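Local coordinates for protein rhodopsin (Todarodes pacificus, PDB 2Z73) that detects light in the squid eye through bound retinal and signals through G proteins that activate phospholipase C, at residues A32-L37 and V182-S187; P90-S95 and P300-K305. One frame throughout, in Å; residues are numbered along the deposited sequence.

Contact 1: A32-L37 and V182-S187; sequences AVYYSL and VLCNCS. With RET (retinal), chain D.
Val182 packs against both Tyr34 and Leu37, two residues about one helical turn apart near the extracellular end of the first transmembrane helix. The tight part of the contact is made here. CE2 of Tyr34 lies 3.8 Å from CB of Val182, and the two side chains run past each other in opposite directions. Leu37 and Val182 meet tip to tip, with CD1 of the leucine 3.8 Å from CG2 of the valine. Leu37 has CG beside its backbone N (chi1 -77°) and an extended outer bond, which carries CD1 toward the valine methyl. SG of Cys184 comes up obliquely to the same ring, 4.0 Å from Tyr34 CE2. This is a sulfur-aromatic contact, with the sulfur 71° off the ring normal.

The looser side is polar and holds a water. O of Val182 lies in plane at the edge of the Tyr34 ring. The water donates to that oxygen at 2.6 Å. Its link to Tyr34 OH, at 3.3 Å, is weak; the hydroxyl is hydrogen-bonded to Gln28. Gln298 of helix 294-306 binds both Val182 N and Asn185 OD1, so the loop is also tied to the seventh transmembrane helix.

Farther along, 182-187 reaches retinal. Cys186 O stands 3.3 Å from retinal C14, and Ser187 OG, which is hydrogen-bonded to Tyr277, is 3.6 Å from C12. Cys186 is also held by its disulfide to Cys108. The segment belongs to the second extracellular loop, which folds inward over the chromophore as in other opsins. No hydrogen bond joins the two segments directly. Helix and loop therefore meet through apolar and sulfur packing, while a water and the side chains of Gln28 and Gln298 take up polar atoms on either segment.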
loop_
_atom_site.group_PDB
_atom_site.type_symbol
_atom_site.label_atom_id
_atom_site.label_comp_id
_atom_site.label_asym_id
_atom_site.label_seq_id
_atom_site.Cartn_x
_atom_site.Cartn_y
_atom_site.Cartn_z
ATOM N N ALA A 32 -19.761 -22.975 -3.673
ATOM C CA ALA A 32 -19.566 -21.889 -4.612
ATOM C C ALA A 32 -18.877 -20.699 -3.975
ATOM O O ALA A 32 -18.154 -19.964 -4.650
ATOM C CB ALA A 32 -20.901 -21.465 -5.194
ATOM N N VAL A 33 -19.093 -20.505 -2.678
ATOM C CA VAL A 33 -18.483 -19.373 -1.993
ATOM C C VAL A 33 -16.995 -19.600 -1.764
ATOM O O VAL A 33 -16.188 -18.671 -1.866
ATOM C CB VAL A 33 -19.149 -19.109 -0.631
ATOM C CG1 VAL A 33 -18.456 -17.943 0.065
ATOM C CG2 VAL A 33 -20.626 -18.813 -0.822
ATOM N N TYR A 34 -16.637 -20.833 -1.436
ATOM C CA TYR A 34 -15.247 -21.172 -1.205
ATOM C C TYR A 34 -14.496 -21.052 -2.514
ATOM O O TYR A 34 -13.403 -20.487 -2.561
ATOM C CB TYR A 34 -15.114 -22.605 -0.698
ATOM C CG TYR A 34 -15.428 -22.797 0.760
ATOM C CD1 TYR A 34 -16.596 -23.451 1.161
ATOM C CD2 TYR A 34 -14.523 -22.383 1.744
ATOM C CE1 TYR A 34 -16.850 -23.700 2.513
ATOM C CE2 TYR A 34 -14.763 -22.625 3.091
ATOM C CZ TYR A 34 -15.925 -23.288 3.474
ATOM O OH TYR A 34 -16.143 -23.562 4.802
ATOM N N TYR A 35 -15.100 -21.592 -3.570
ATOM C CA TYR A 35 -14.522 -21.579 -4.911
ATOM C C TYR A 35 -14.329 -20.163 -5.449
ATOM O O TYR A 35 -13.303 -19.850 -6.056
ATOM C CB TYR A 35 -15.410 -22.397 -5.849
ATOM C CG TYR A 35 -15.526 -23.838 -5.402
ATOM C CD1 TYR A 35 -16.599 -24.640 -5.800
ATOM C CD2 TYR A 35 -14.569 -24.391 -4.551
ATOM C CE1 TYR A 35 -16.711 -25.958 -5.349
ATOM C CE2 TYR A 35 -14.671 -25.698 -4.101
ATOM C CZ TYR A 35 -15.741 -26.478 -4.497
ATOM O OH TYR A 35 -15.835 -27.766 -4.017
ATOM N N SER A 36 -15.312 -19.307 -5.219
ATOM C CA SER A 36 -15.210 -17.949 -5.677
ATOM C C SER A 36 -14.106 -17.258 -4.893
ATOM O O SER A 36 -13.312 -16.498 -5.452
ATOM C CB SER A 36 -16.539 -17.225 -5.474
ATOM O OG SER A 36 -17.547 -17.870 -6.224
ATOM N N LEU A 37 -14.050 -17.531 -3.596
ATOM C CA LEU A 37 -13.032 -16.916 -2.753
ATOM C C LEU A 37 -11.626 -17.269 -3.246
ATOM O O LEU A 37 -10.770 -16.397 -3.376
ATOM C CB LEU A 37 -13.212 -17.358 -1.292
ATOM C CG LEU A 37 -14.342 -16.661 -0.521
ATOM C CD1 LEU A 37 -14.409 -17.186 0.907
ATOM C CD2 LEU A 37 -14.090 -15.158 -0.510
ATOM N N VAL A 182 -14.202 -18.001 7.046
ATOM C CA VAL A 182 -14.449 -19.357 6.575
ATOM C C VAL A 182 -13.284 -20.299 6.867
ATOM O O VAL A 182 -13.285 -21.455 6.441
ATOM C CB VAL A 182 -14.754 -19.377 5.081
ATOM C CG1 VAL A 182 -16.055 -18.641 4.811
ATOM C CG2 VAL A 182 -13.616 -18.738 4.316
ATOM N N LEU A 183 -12.281 -19.786 7.579
ATOM C CA LEU A 183 -11.139 -20.591 7.976
ATOM C C LEU A 183 -10.216 -21.076 6.858
ATOM O O LEU A 183 -9.742 -22.201 6.904
ATOM C CB LEU A 183 -11.657 -21.792 8.756
ATOM C CG LEU A 183 -12.708 -21.406 9.794
ATOM C CD1 LEU A 183 -13.201 -22.646 10.529
ATOM C CD2 LEU A 183 -12.105 -20.404 10.775
ATOM N N CYS A 184 -9.964 -20.238 5.856
ATOM C CA CYS A 184 -9.090 -20.627 4.753
ATOM C C CYS A 184 -7.991 -19.613 4.515
ATOM O O CYS A 184 -7.373 -19.576 3.458
ATOM C CB CYS A 184 -9.888 -20.863 3.474
ATOM S SG CYS A 184 -10.756 -22.434 3.519
ATOM N N ASN A 185 -7.779 -18.765 5.505
ATOM C CA ASN A 185 -6.704 -17.798 5.444
ATOM C C ASN A 185 -6.477 -17.420 6.894
ATOM O O ASN A 185 -7.297 -17.733 7.760
ATOM C CB ASN A 185 -7.048 -16.585 4.563
ATOM C CG ASN A 185 -7.976 -15.605 5.232
ATOM O OD1 ASN A 185 -9.195 -15.708 5.105
ATOM N ND2 ASN A 185 -7.403 -14.637 5.954
ATOM N N CYS A 186 -5.353 -16.786 7.177
ATOM C CA CYS A 186 -5.051 -16.439 8.546
ATOM C C CYS A 186 -4.922 -14.944 8.741
ATOM O O CYS A 186 -4.863 -14.190 7.780
ATOM C CB CYS A 186 -3.778 -17.191 8.977
ATOM S SG CYS A 186 -4.148 -18.954 9.325
ATOM N N SER A 187 -4.926 -14.519 9.996
ATOM C CA SER A 187 -4.811 -13.109 10.350
ATOM C C SER A 187 -4.537 -13.075 11.846
ATOM O O SER A 187 -4.315 -14.121 12.452
ATOM C CB SER A 187 -6.120 -12.380 10.040
ATOM O OG SER A 187 -5.983 -10.984 10.248
HETATM C C1 RET D . -5.247 -2.948 10.845
HETATM C C2 RET D . -5.883 -1.610 10.370
HETATM C C3 RET D . -5.763 -1.316 8.884
HETATM C C4 RET D . -4.321 -1.453 8.366
HETATM C C5 RET D . -3.643 -2.745 8.826
HETATM C C6 RET D . -4.046 -3.439 9.939
HETATM C C7 RET D . -3.374 -4.733 10.379
HETATM C C8 RET D . -3.492 -5.962 9.712
HETATM C C9 RET D . -2.870 -7.273 9.944
HETATM C C10 RET D . -3.240 -8.194 9.045
HETATM C C11 RET D . -2.829 -9.569 8.862
HETATM C C12 RET D . -3.257 -10.456 7.912
HETATM C C13 RET D . -4.327 -10.440 6.841
HETATM C C14 RET D . -4.440 -11.490 5.973
HETATM C C15 RET D . -5.460 -11.559 4.920
HETATM C C16 RET D . -4.795 -2.797 12.298
HETATM C C17 RET D . -6.420 -3.981 10.873
HETATM C C18 RET D . -2.522 -3.099 7.885
HETATM C C19 RET D . -1.887 -7.473 11.080
HETATM C C20 RET D . -5.254 -9.204 6.800
HETATM O O HOH W 1 -13.291 -24.102 6.417
#

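Contact 2: P90-S95 and P300-K305; sequences PLMTIS and PVMFAK. With RET (retinal), chain D.
Met92 and Lys305 touch beside the flat group of this contact, the Schiff base linkage to retinal. Lys305 NZ is bonded covalently to retinal C15 at 1.3 Å, and CE, NZ, C15 and C14 lie nearly in one plane. Asn185 of the second extracellular loop lies over one face, with ND2 3.8 Å from C15. Val301 CG2 comes obliquely to the same side, also 3.8 Å from C15. NZ itself is hydrogen-bonded to Tyr111 of helix 104-138.

Between the two helices the closest contact is between two methionines. Met92 has CG anti to its backbone N (chi1 -169°) and an extended chain, which carries its sulfur and methyl far out from helix 91-97. Its CE lies 3.4 Å from CE of Met302 and 3.7 Å from SD of Met302. Met302 bends at its second and third torsions to bring its thioether end across. The two chains cross obliquely. SD of Met92 also rests against the lysine chain, 4.1 Å from CE of Lys305. Phe83 and Asn87 of helix 70-87 touch Lys305 as well.

The backbones stay well apart, the nearest CA atoms, those of Met92 and Met302, being 11.0 Å from each other. Segments 90-95 and 300-305 thus meet through long side chains, and the Met92 thioether probably gives the retinal-bearing lysine an apolar flank next to its polar linkage.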
loop_
_atom_site.group_PDB
_atom_site.type_symbol
_atom_site.label_atom_id
_atom_site.label_comp_id
_atom_site.label_asym_id
_atom_site.label_seq_id
_atom_site.Cartn_x
_atom_site.Cartn_y
_atom_site.Cartn_z
ATOM N N PRO A 90 -0.256 -20.149 -3.216
ATOM C CA PRO A 90 -1.248 -21.211 -3.037
ATOM C C PRO A 90 -1.862 -21.370 -1.641
ATOM O O PRO A 90 -2.829 -22.111 -1.474
ATOM C CB PRO A 90 -0.453 -22.449 -3.401
ATOM C CG PRO A 90 0.824 -22.176 -2.672
ATOM C CD PRO A 90 1.100 -20.696 -3.016
ATOM N N LEU A 91 -1.305 -20.703 -0.637
ATOM C CA LEU A 91 -1.812 -20.855 0.723
ATOM C C LEU A 91 -3.327 -20.660 0.900
ATOM O O LEU A 91 -3.988 -21.481 1.543
ATOM C CB LEU A 91 -1.027 -19.939 1.675
ATOM C CG LEU A 91 0.473 -20.277 1.790
ATOM C CD1 LEU A 91 1.200 -19.281 2.675
ATOM C CD2 LEU A 91 0.630 -21.678 2.331
ATOM N N MET A 92 -3.897 -19.597 0.339
ATOM C CA MET A 92 -5.332 -19.400 0.511
ATOM C C MET A 92 -6.128 -20.090 -0.582
ATOM O O MET A 92 -7.020 -20.890 -0.303
ATOM C CB MET A 92 -5.696 -17.914 0.550
ATOM C CG MET A 92 -7.141 -17.680 1.001
ATOM S SD MET A 92 -7.703 -15.955 1.077
ATOM C CE MET A 92 -9.377 -16.206 1.517
ATOM N N THR A 93 -5.801 -19.783 -1.827
ATOM C CA THR A 93 -6.494 -20.370 -2.957
ATOM C C THR A 93 -6.646 -21.879 -2.825
ATOM O O THR A 93 -7.743 -22.405 -3.003
ATOM C CB THR A 93 -5.770 -20.033 -4.265
ATOM O OG1 THR A 93 -5.656 -18.611 -4.372
ATOM C CG2 THR A 93 -6.534 -20.580 -5.480
ATOM N N ILE A 94 -5.556 -22.578 -2.513
ATOM C CA ILE A 94 -5.617 -24.028 -2.373
ATOM C C ILE A 94 -6.495 -24.397 -1.181
ATOM O O ILE A 94 -7.263 -25.351 -1.244
ATOM C CB ILE A 94 -4.202 -24.641 -2.209
ATOM C CG1 ILE A 94 -3.448 -24.544 -3.535
ATOM C CG2 ILE A 94 -4.283 -26.100 -1.781
ATOM C CD1 ILE A 94 -4.118 -25.265 -4.673
ATOM N N SER A 95 -6.386 -23.626 -0.102
ATOM C CA SER A 95 -7.179 -23.873 1.088
ATOM C C SER A 95 -8.659 -23.781 0.775
ATOM O O SER A 95 -9.452 -24.611 1.227
ATOM C CB SER A 95 -6.828 -22.877 2.188
ATOM O OG SER A 95 -5.662 -23.292 2.863
ATOM N N PRO A 300 -14.998 -8.414 3.757
ATOM C CA PRO A 300 -14.206 -7.198 3.939
ATOM C C PRO A 300 -12.700 -7.469 3.949
ATOM O O PRO A 300 -11.906 -6.565 3.664
ATOM C CB PRO A 300 -14.704 -6.659 5.272
ATOM C CG PRO A 300 -16.112 -7.112 5.292
ATOM C CD PRO A 300 -15.982 -8.541 4.841
ATOM N N VAL A 301 -12.295 -8.695 4.278
ATOM C CA VAL A 301 -10.863 -9.015 4.279
ATOM C C VAL A 301 -10.378 -9.196 2.841
ATOM O O VAL A 301 -9.253 -8.840 2.516
ATOM C CB VAL A 301 -10.525 -10.302 5.100
ATOM C CG1 VAL A 301 -10.846 -11.539 4.291
ATOM C CG2 VAL A 301 -9.048 -10.303 5.493
ATOM N N MET A 302 -11.226 -9.745 1.983
ATOM C CA MET A 302 -10.863 -9.921 0.578
ATOM C C MET A 302 -10.610 -8.541 -0.038
ATOM O O MET A 302 -9.622 -8.321 -0.741
ATOM C CB MET A 302 -11.996 -10.620 -0.187
ATOM C CG MET A 302 -12.366 -11.970 0.379
ATOM S SD MET A 302 -10.885 -12.938 0.757
ATOM C CE MET A 302 -10.912 -14.103 -0.606
ATOM N N PHE A 303 -11.517 -7.614 0.238
ATOM C CA PHE A 303 -11.395 -6.253 -0.260
ATOM C C PHE A 303 -10.054 -5.707 0.212
ATOM O O PHE A 303 -9.323 -5.083 -0.556
ATOM C CB PHE A 303 -12.539 -5.393 0.291
ATOM C CG PHE A 303 -12.683 -4.066 -0.389
ATOM C CD1 PHE A 303 -13.069 -3.996 -1.722
ATOM C CD2 PHE A 303 -12.423 -2.880 0.301
ATOM C CE1 PHE A 303 -13.193 -2.761 -2.370
ATOM C CE2 PHE A 303 -12.544 -1.636 -0.332
ATOM C CZ PHE A 303 -12.929 -1.578 -1.673
ATOM N N ALA A 304 -9.726 -5.952 1.479
ATOM C CA ALA A 304 -8.454 -5.483 2.038
ATOM C C ALA A 304 -7.267 -6.143 1.337
ATOM O O ALA A 304 -6.327 -5.463 0.924
ATOM C CB ALA A 304 -8.395 -5.748 3.557
ATOM N N LYS A 305 -7.315 -7.462 1.185
ATOM C CA LYS A 305 -6.222 -8.179 0.533
ATOM C C LYS A 305 -5.925 -7.705 -0.899
ATOM O O LYS A 305 -4.770 -7.695 -1.327
ATOM C CB LYS A 305 -6.510 -9.682 0.520
ATOM C CG LYS A 305 -6.506 -10.331 1.888
ATOM C CD LYS A 305 -6.406 -11.840 1.767
ATOM C CE LYS A 305 -6.705 -12.547 3.076
ATOM N NZ LYS A 305 -5.613 -12.533 4.042
HETATM C C1 RET D . -5.247 -2.948 10.845
HETATM C C2 RET D . -5.883 -1.610 10.370
HETATM C C3 RET D . -5.763 -1.316 8.884
HETATM C C4 RET D . -4.321 -1.453 8.366
HETATM C C5 RET D . -3.643 -2.745 8.826
HETATM C C6 RET D . -4.046 -3.439 9.939
HETATM C C7 RET D . -3.374 -4.733 10.379
HETATM C C8 RET D . -3.492 -5.962 9.712
HETATM C C9 RET D . -2.870 -7.273 9.944
HETATM C C10 RET D . -3.240 -8.194 9.045
HETATM C C11 RET D . -2.829 -9.569 8.862
HETATM C C12 RET D . -3.257 -10.456 7.912
HETATM C C13 RET D . -4.327 -10.440 6.841
HETATM C C14 RET D . -4.440 -11.490 5.973
HETATM C C15 RET D . -5.460 -11.559 4.920
HETATM C C16 RET D . -4.795 -2.797 12.298
HETATM C C17 RET D . -6.420 -3.981 10.873
HETATM C C18 RET D . -2.522 -3.099 7.885
HETATM C C19 RET D . -1.887 -7.473 11.080
HETATM C C20 RET D . -5.254 -9.204 6.800
#

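Overall arrangement
Both contacts are buried, but contact 1 lies nearer the extracellular end, about 23 Å from the chain's centre, against about 16 Å for contact 2. Their own centres are about 7 Å apart, and they touch directly. Leu37 of contact 1 packs on Met302 of contact 2, and Cys184 packs against Met92 and Ser95. Contact 1 joins the first transmembrane helix to the loop over the pocket; contact 2 joins the second and seventh. Neither has a direct hydrogen bond across its segments. Contact 1 adds a water and reaches retinal by proximity alone, whereas contact 2 is methionine and lysine packing beside the covalent link to retinal.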